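Long-range contacts in R.MvaI (Kocuria varians, PDB 2OAA), which probably cuts double-stranded DNA at a short recognition sequence as a metal-dependent restriction endonuclease of the PD-(D/E)XK clan: residues F190-V195 and Y242-V247; D56-T61 and K161-I166. All blocks are in the same frame, centred on the assembly; numbering follows the deposited sequence.

Interaction 1 of 2, residues F190-V195 and Y242-V247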
# COMPACT_ATOMS: atom_id res chain seq x y z
N PHE E 190 11.69 1.55 -10.00
CA PHE E 190 10.53 2.33 -10.47
C PHE E 190 10.74 3.77 -10.02
O PHE E 190 10.81 4.06 -8.83
CB PHE E 190 9.27 1.67 -9.88
CG PHE E 190 7.96 2.35 -10.20
CD1 PHE E 190 7.69 2.88 -11.47
CD2 PHE E 190 6.97 2.41 -9.23
CE1 PHE E 190 6.46 3.48 -11.74
CE2 PHE E 190 5.73 3.00 -9.49
CZ PHE E 190 5.48 3.55 -10.75
N THR E 191 10.85 4.68 -10.99
CA THR E 191 11.14 6.09 -10.73
C THR E 191 10.11 6.96 -11.43
O THR E 191 9.30 6.47 -12.23
CB THR E 191 12.55 6.47 -11.25
OG1 THR E 191 12.65 6.19 -12.65
CG2 THR E 191 13.62 5.70 -10.50
N ASP E 192 10.14 8.26 -11.13
CA ASP E 192 9.30 9.26 -11.80
C ASP E 192 7.81 9.18 -11.48
O ASP E 192 6.99 9.72 -12.22
CB ASP E 192 9.54 9.25 -13.33
CG ASP E 192 10.89 9.84 -13.74
OD1 ASP E 192 11.52 10.57 -12.94
OD2 ASP E 192 11.31 9.59 -14.89
N LEU E 193 7.45 8.52 -10.38
CA LEU E 193 6.08 8.61 -9.87
C LEU E 193 5.91 10.00 -9.28
O LEU E 193 6.72 10.42 -8.45
CB LEU E 193 5.79 7.52 -8.82
CG LEU E 193 4.39 7.48 -8.18
CD1 LEU E 193 3.34 7.00 -9.16
CD2 LEU E 193 4.45 6.58 -6.97
N THR E 194 4.90 10.73 -9.74
CA THR E 194 4.63 12.08 -9.28
C THR E 194 3.20 12.14 -8.75
O THR E 194 2.42 11.21 -8.97
CB THR E 194 4.73 13.10 -10.43
OG1 THR E 194 3.72 12.80 -11.40
CG2 THR E 194 6.10 13.04 -11.09
N VAL E 195 2.81 13.22 -8.08
CA VAL E 195 1.44 13.30 -7.58
C VAL E 195 0.47 13.36 -8.76
O VAL E 195 -0.64 12.84 -8.69
CB VAL E 195 1.24 14.47 -6.57
CG1 VAL E 195 1.35 15.85 -7.25
CG2 VAL E 195 -0.07 14.31 -5.82
N TYR E 242 2.93 5.10 -15.36
CA TYR E 242 2.98 6.04 -14.24
C TYR E 242 4.38 6.45 -13.80
O TYR E 242 4.53 7.29 -12.92
CB TYR E 242 2.17 5.50 -13.04
CG TYR E 242 0.78 5.29 -13.49
CD1 TYR E 242 -0.06 6.38 -13.72
CD2 TYR E 242 0.31 4.01 -13.82
CE1 TYR E 242 -1.32 6.21 -14.21
CE2 TYR E 242 -0.97 3.84 -14.32
CZ TYR E 242 -1.79 4.95 -14.50
OH TYR E 242 -3.06 4.84 -15.02
N GLY E 243 5.38 5.84 -14.43
CA GLY E 243 6.77 6.13 -14.16
C GLY E 243 7.66 5.36 -15.12
O GLY E 243 7.18 4.82 -16.12
N GLU E 244 8.95 5.31 -14.82
CA GLU E 244 9.89 4.53 -15.60
C GLU E 244 10.33 3.32 -14.79
O GLU E 244 10.39 3.38 -13.55
CB GLU E 244 11.10 5.38 -15.99
CG GLU E 244 10.73 6.66 -16.74
CD GLU E 244 9.94 6.40 -18.02
OE1 GLU E 244 10.24 5.42 -18.75
OE2 GLU E 244 9.00 7.17 -18.29
N VAL E 245 10.62 2.22 -15.48
CA VAL E 245 11.05 0.98 -14.84
C VAL E 245 12.28 0.41 -15.53
O VAL E 245 12.29 0.25 -16.76
CB VAL E 245 9.95 -0.10 -14.82
CG1 VAL E 245 10.42 -1.37 -14.10
CG2 VAL E 245 8.67 0.42 -14.15
N LYS E 246 13.31 0.10 -14.76
CA LYS E 246 14.45 -0.59 -15.34
C LYS E 246 14.93 -1.72 -14.44
O LYS E 246 14.79 -1.66 -13.22
CB LYS E 246 15.57 0.39 -15.67
CG LYS E 246 16.31 0.95 -14.49
CD LYS E 246 17.38 1.92 -14.97
CE LYS E 246 18.32 2.29 -13.85
NZ LYS E 246 17.62 2.95 -12.71
N VAL E 247 15.46 -2.77 -15.05
CA VAL E 247 15.98 -3.92 -14.31
C VAL E 247 17.28 -3.52 -13.65
O VAL E 247 18.16 -2.94 -14.30
CB VAL E 247 16.23 -5.14 -15.24
CG1 VAL E 247 16.80 -6.33 -14.46
CG2 VAL E 247 14.95 -5.53 -15.99
O HOH W 1 13.76 3.70 -13.39
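Phe190 and Thr191 pair with Val245 and Glu244 as antiparallel strands. Thr191 and Glu244 form the hydrogen-bonded pair: Thr191 N gives to Glu244 O at 2.9 Å, and Glu244 N gives to Thr191 O at 2.9 Å. Phe190 and Val245 form the next, non-hydrogen-bonded pair. From CB, the Phe190 side chain turns its CG anti to the backbone N (chi1 178°), and the ring runs back along the partner strand. Its CD1 lies 3.4 Å from Glu244 O, which sits at the ring edge, and 3.8 Å from Val245 CG2. Further out, Phe190 CE1 comes within 3.6 Å of Gly243 CA. At the tip, Phe190 CZ reaches Tyr242 CB at 4.5 Å. Gly243 CA also lies close to Thr191 O, at 3.2 Å. With only an alanine at Phe190, a gap is likely to open beside Gly243 and Val245 CG2 to lose its ring contact. A water bonds to Thr191 OG1 at 2.8 Å and weakly to Glu244 O. Leu239 also packs on Phe190. Strand 244-247 thus lies along the end of strand 179-191, while Tyr242 packs on helix 195-204 and Leu193 on helix 152-162.

Interaction 2 of 2, residues D56-T61 and K161-I166. With CA (calcium ion), chain I; nucleotides of chain A.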
# COMPACT_ATOMS: atom_id res chain seq x y z
N ASP E 56 18.45 6.65 0.45
CA ASP E 56 17.35 7.39 -0.20
C ASP E 56 16.44 6.52 -1.05
O ASP E 56 15.57 7.03 -1.76
CB ASP E 56 17.88 8.57 -1.02
CG ASP E 56 18.95 8.17 -2.03
OD1 ASP E 56 19.35 6.99 -2.08
OD2 ASP E 56 19.40 9.08 -2.78
N ILE E 57 16.63 5.20 -0.97
CA ILE E 57 15.89 4.25 -1.81
C ILE E 57 14.86 3.46 -1.01
O ILE E 57 15.18 2.91 0.04
CB ILE E 57 16.86 3.28 -2.53
CG1 ILE E 57 17.89 4.07 -3.36
CG2 ILE E 57 16.09 2.29 -3.41
CD1 ILE E 57 19.18 3.29 -3.62
N GLU E 58 13.63 3.40 -1.53
CA GLU E 58 12.58 2.59 -0.96
C GLU E 58 12.68 1.17 -1.51
O GLU E 58 12.93 0.99 -2.70
CB GLU E 58 11.22 3.21 -1.35
CG GLU E 58 10.01 2.37 -1.03
CD GLU E 58 9.72 2.25 0.44
OE1 GLU E 58 10.27 3.04 1.25
OE2 GLU E 58 8.90 1.36 0.80
N ILE E 59 12.48 0.18 -0.65
CA ILE E 59 12.50 -1.22 -1.06
C ILE E 59 11.11 -1.81 -0.85
O ILE E 59 10.47 -1.56 0.17
CB ILE E 59 13.52 -2.00 -0.25
CG1 ILE E 59 14.93 -1.51 -0.58
CG2 ILE E 59 13.37 -3.49 -0.54
CD1 ILE E 59 16.01 -2.11 0.30
N LYS E 60 10.60 -2.56 -1.81
CA LYS E 60 9.32 -3.26 -1.63
C LYS E 60 9.47 -4.66 -2.17
O LYS E 60 10.02 -4.84 -3.25
CB LYS E 60 8.20 -2.55 -2.39
CG LYS E 60 8.00 -1.09 -1.99
CD LYS E 60 6.76 -0.48 -2.58
CE LYS E 60 6.63 0.96 -2.11
NZ LYS E 60 6.37 1.11 -0.63
N THR E 61 8.98 -5.65 -1.43
CA THR E 61 8.92 -7.01 -1.94
C THR E 61 7.52 -7.33 -2.46
O THR E 61 6.52 -6.76 -2.01
CB THR E 61 9.32 -8.04 -0.87
OG1 THR E 61 8.36 -8.04 0.19
CG2 THR E 61 10.69 -7.72 -0.30
N LYS E 161 9.24 12.31 0.33
CA LYS E 161 9.93 11.77 1.51
C LYS E 161 10.42 10.34 1.25
O LYS E 161 11.52 9.96 1.67
CB LYS E 161 9.00 11.70 2.73
CG LYS E 161 8.51 13.00 3.34
CD LYS E 161 7.52 12.69 4.47
CE LYS E 161 6.83 13.94 4.99
NZ LYS E 161 5.65 13.59 5.84
N LYS E 162 9.59 9.55 0.58
CA LYS E 162 9.69 8.09 0.64
C LYS E 162 9.99 7.43 -0.71
O LYS E 162 10.69 6.41 -0.76
CB LYS E 162 8.37 7.52 1.22
CG LYS E 162 8.36 6.03 1.52
CD LYS E 162 6.91 5.56 1.72
CE LYS E 162 6.78 4.07 1.95
NZ LYS E 162 6.92 3.73 3.39
N LEU E 163 9.47 8.01 -1.80
CA LEU E 163 9.28 7.22 -3.04
C LEU E 163 9.98 7.77 -4.31
O LEU E 163 9.51 7.51 -5.42
CB LEU E 163 7.78 7.00 -3.32
CG LEU E 163 7.02 6.19 -2.26
CD1 LEU E 163 5.57 6.14 -2.69
CD2 LEU E 163 7.57 4.79 -2.08
N LYS E 164 11.11 8.45 -4.15
CA LYS E 164 11.88 8.93 -5.31
C LYS E 164 12.42 7.75 -6.12
O LYS E 164 12.39 7.75 -7.35
CB LYS E 164 13.02 9.83 -4.83
CG LYS E 164 13.93 10.42 -5.90
CD LYS E 164 14.88 11.47 -5.29
CE LYS E 164 15.54 10.98 -3.98
NZ LYS E 164 16.18 12.05 -3.13
N TYR E 165 12.91 6.72 -5.42
CA TYR E 165 13.46 5.55 -6.07
C TYR E 165 12.82 4.33 -5.43
O TYR E 165 13.06 4.06 -4.25
CB TYR E 165 14.99 5.46 -5.90
CG TYR E 165 15.75 6.74 -6.20
CD1 TYR E 165 15.89 7.21 -7.50
CD2 TYR E 165 16.37 7.44 -5.17
CE1 TYR E 165 16.61 8.37 -7.77
CE2 TYR E 165 17.09 8.59 -5.43
CZ TYR E 165 17.21 9.05 -6.72
OH TYR E 165 17.92 10.20 -6.95
N ILE E 166 12.04 3.58 -6.19
CA ILE E 166 11.36 2.40 -5.63
C ILE E 166 11.95 1.11 -6.21
O ILE E 166 11.71 0.79 -7.38
CB ILE E 166 9.85 2.45 -5.90
CG1 ILE E 166 9.25 3.81 -5.48
CG2 ILE E 166 9.16 1.27 -5.20
CD1 ILE E 166 7.79 3.98 -5.90
CA CA I . 9.71 -0.55 2.06
P DG A 8 7.12 -4.99 2.01
OP1 DG A 8 8.32 -5.56 1.35
OP2 DG A 8 6.47 -3.78 1.45
O5' DG A 8 6.04 -6.13 2.16
C5' DG A 8 5.05 -6.34 1.17
C4' DG A 8 3.95 -7.19 1.75
O4' DG A 8 3.14 -6.45 2.69
C3' DG A 8 2.94 -7.72 0.75
O3' DG A 8 3.57 -8.75 -0.01
C2' DG A 8 1.87 -8.21 1.70
C1' DG A 8 1.86 -7.10 2.76
N9 DG A 8 0.83 -6.10 2.50
C8 DG A 8 0.97 -4.80 2.07
N7 DG A 8 -0.18 -4.20 1.89
C5 DG A 8 -1.13 -5.16 2.22
C6 DG A 8 -2.55 -5.10 2.21
O6 DG A 8 -3.29 -4.16 1.89
N1 DG A 8 -3.11 -6.30 2.64
C2 DG A 8 -2.41 -7.42 3.01
N2 DG A 8 -3.13 -8.48 3.39
N3 DG A 8 -1.09 -7.49 3.01
C4 DG A 8 -0.52 -6.33 2.61
P DC A 6 4.26 4.70 5.79
OP1 DC A 6 5.28 5.31 4.90
OP2 DC A 6 2.92 4.35 5.25
O5' DC A 6 4.88 3.40 6.46
C5' DC A 6 6.14 3.46 7.13
C4' DC A 6 6.45 2.13 7.76
O4' DC A 6 5.50 1.80 8.80
C3' DC A 6 6.35 0.95 6.81
O3' DC A 6 7.49 0.88 5.95
C2' DC A 6 6.29 -0.21 7.79
C1' DC A 6 5.36 0.38 8.86
N1 DC A 6 3.95 0.04 8.64
C2 DC A 6 3.54 -1.27 8.90
O2 DC A 6 4.39 -2.10 9.25
N3 DC A 6 2.23 -1.60 8.76
C4 DC A 6 1.35 -0.67 8.36
N4 DC A 6 0.07 -1.03 8.26
C5 DC A 6 1.75 0.67 8.06
C6 DC A 6 3.04 0.98 8.21
P DT A 7 7.35 0.23 4.49
OP1 DT A 7 8.73 0.24 3.94
OP2 DT A 7 6.26 0.93 3.76
O5' DT A 7 6.91 -1.27 4.77
C5' DT A 7 7.83 -2.19 5.36
C4' DT A 7 7.16 -3.51 5.62
O4' DT A 7 6.06 -3.38 6.55
C3' DT A 7 6.51 -4.17 4.42
O3' DT A 7 7.50 -4.71 3.54
C2' DT A 7 5.67 -5.23 5.11
C1' DT A 7 5.11 -4.42 6.28
N1 DT A 7 3.81 -3.80 5.96
C2 DT A 7 2.69 -4.58 6.11
O2 DT A 7 2.74 -5.72 6.52
N3 DT A 7 1.51 -3.98 5.75
C4 DT A 7 1.34 -2.70 5.26
O4 DT A 7 0.22 -2.30 4.96
C5 DT A 7 2.56 -1.92 5.14
C7 DT A 7 2.48 -0.52 4.61
C6 DT A 7 3.72 -2.50 5.50
O HOH W 2 12.96 6.64 -2.46
O HOH W 3 9.78 3.19 3.78
O HOH W 4 7.56 -1.40 1.62
O HOH W 5 10.62 -2.41 3.19
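Glu58 and Lys162 each send CG anti to the backbone N (chi1 170° and -172°), which brings Glu58 to the calcium and Lys162 to the DNA phosphates. This is the metal site of a PD-(D/E)XK nuclease fold, and Asp53, Glu58 and Lys60 are spaced as in that motif. Glu58 OE2 binds the calcium at 2.4 Å. Ile59 O, Asp53, two waters and OP1 of DT7 of chain A complete its ligands. Lys60 NZ forms a salt bridge to Glu58 OE2 at 2.9 Å, from above the carboxylate plane. It also bonds to Leu72 O and Thr71 O, so three oxygens hold it. The Lys60 chain lies across Leu163 and Ile166, with its CE 3.9 Å from Leu163 CD2. Lys162 NZ bonds to OP1 of DC6 at 2.7 Å and to OP2 of DT7, both of chain A. One water accepts from Lys162 NZ and donates to Glu58 OE1, its oxygen 2.6 Å from OE1. The strands are parallel, and Glu58 N bonds to Tyr165 O at 2.9 Å, nearly in line with the carbonyl but bent at the hydrogen (151°). Further along the strand, Thr61 N and OG1 both bond to one oxygen, OP1 of DG8 of chain A, OG1 at 2.7 Å.

How the interactions relate
After helices 8-19 and 33-41 and short strand 23-25, the chain lays down strand 57-63. About a hundred residues later, the end of helix 152-162 and the start of strand 165-176 return to it. Interaction 2 closes that loop, which includes strand 70-74 and the three-stranded sheet 119-151. Strand 179-191 follows antiparallel to 165-176, and interaction 1 opens at its end. Its loop carries helix 195-204 and strands 207-215 and 225-234, and 242-247 closes it. The loops run in series, neither nesting nor crossing. They touch in one mixed sheet: Phe190 N probably bonds to Ile166 O at 2.7 Å, joining strand 165-176, the neighbour of calcium-binding strand 57-63, to strand 179-191, which in turn carries 244-247.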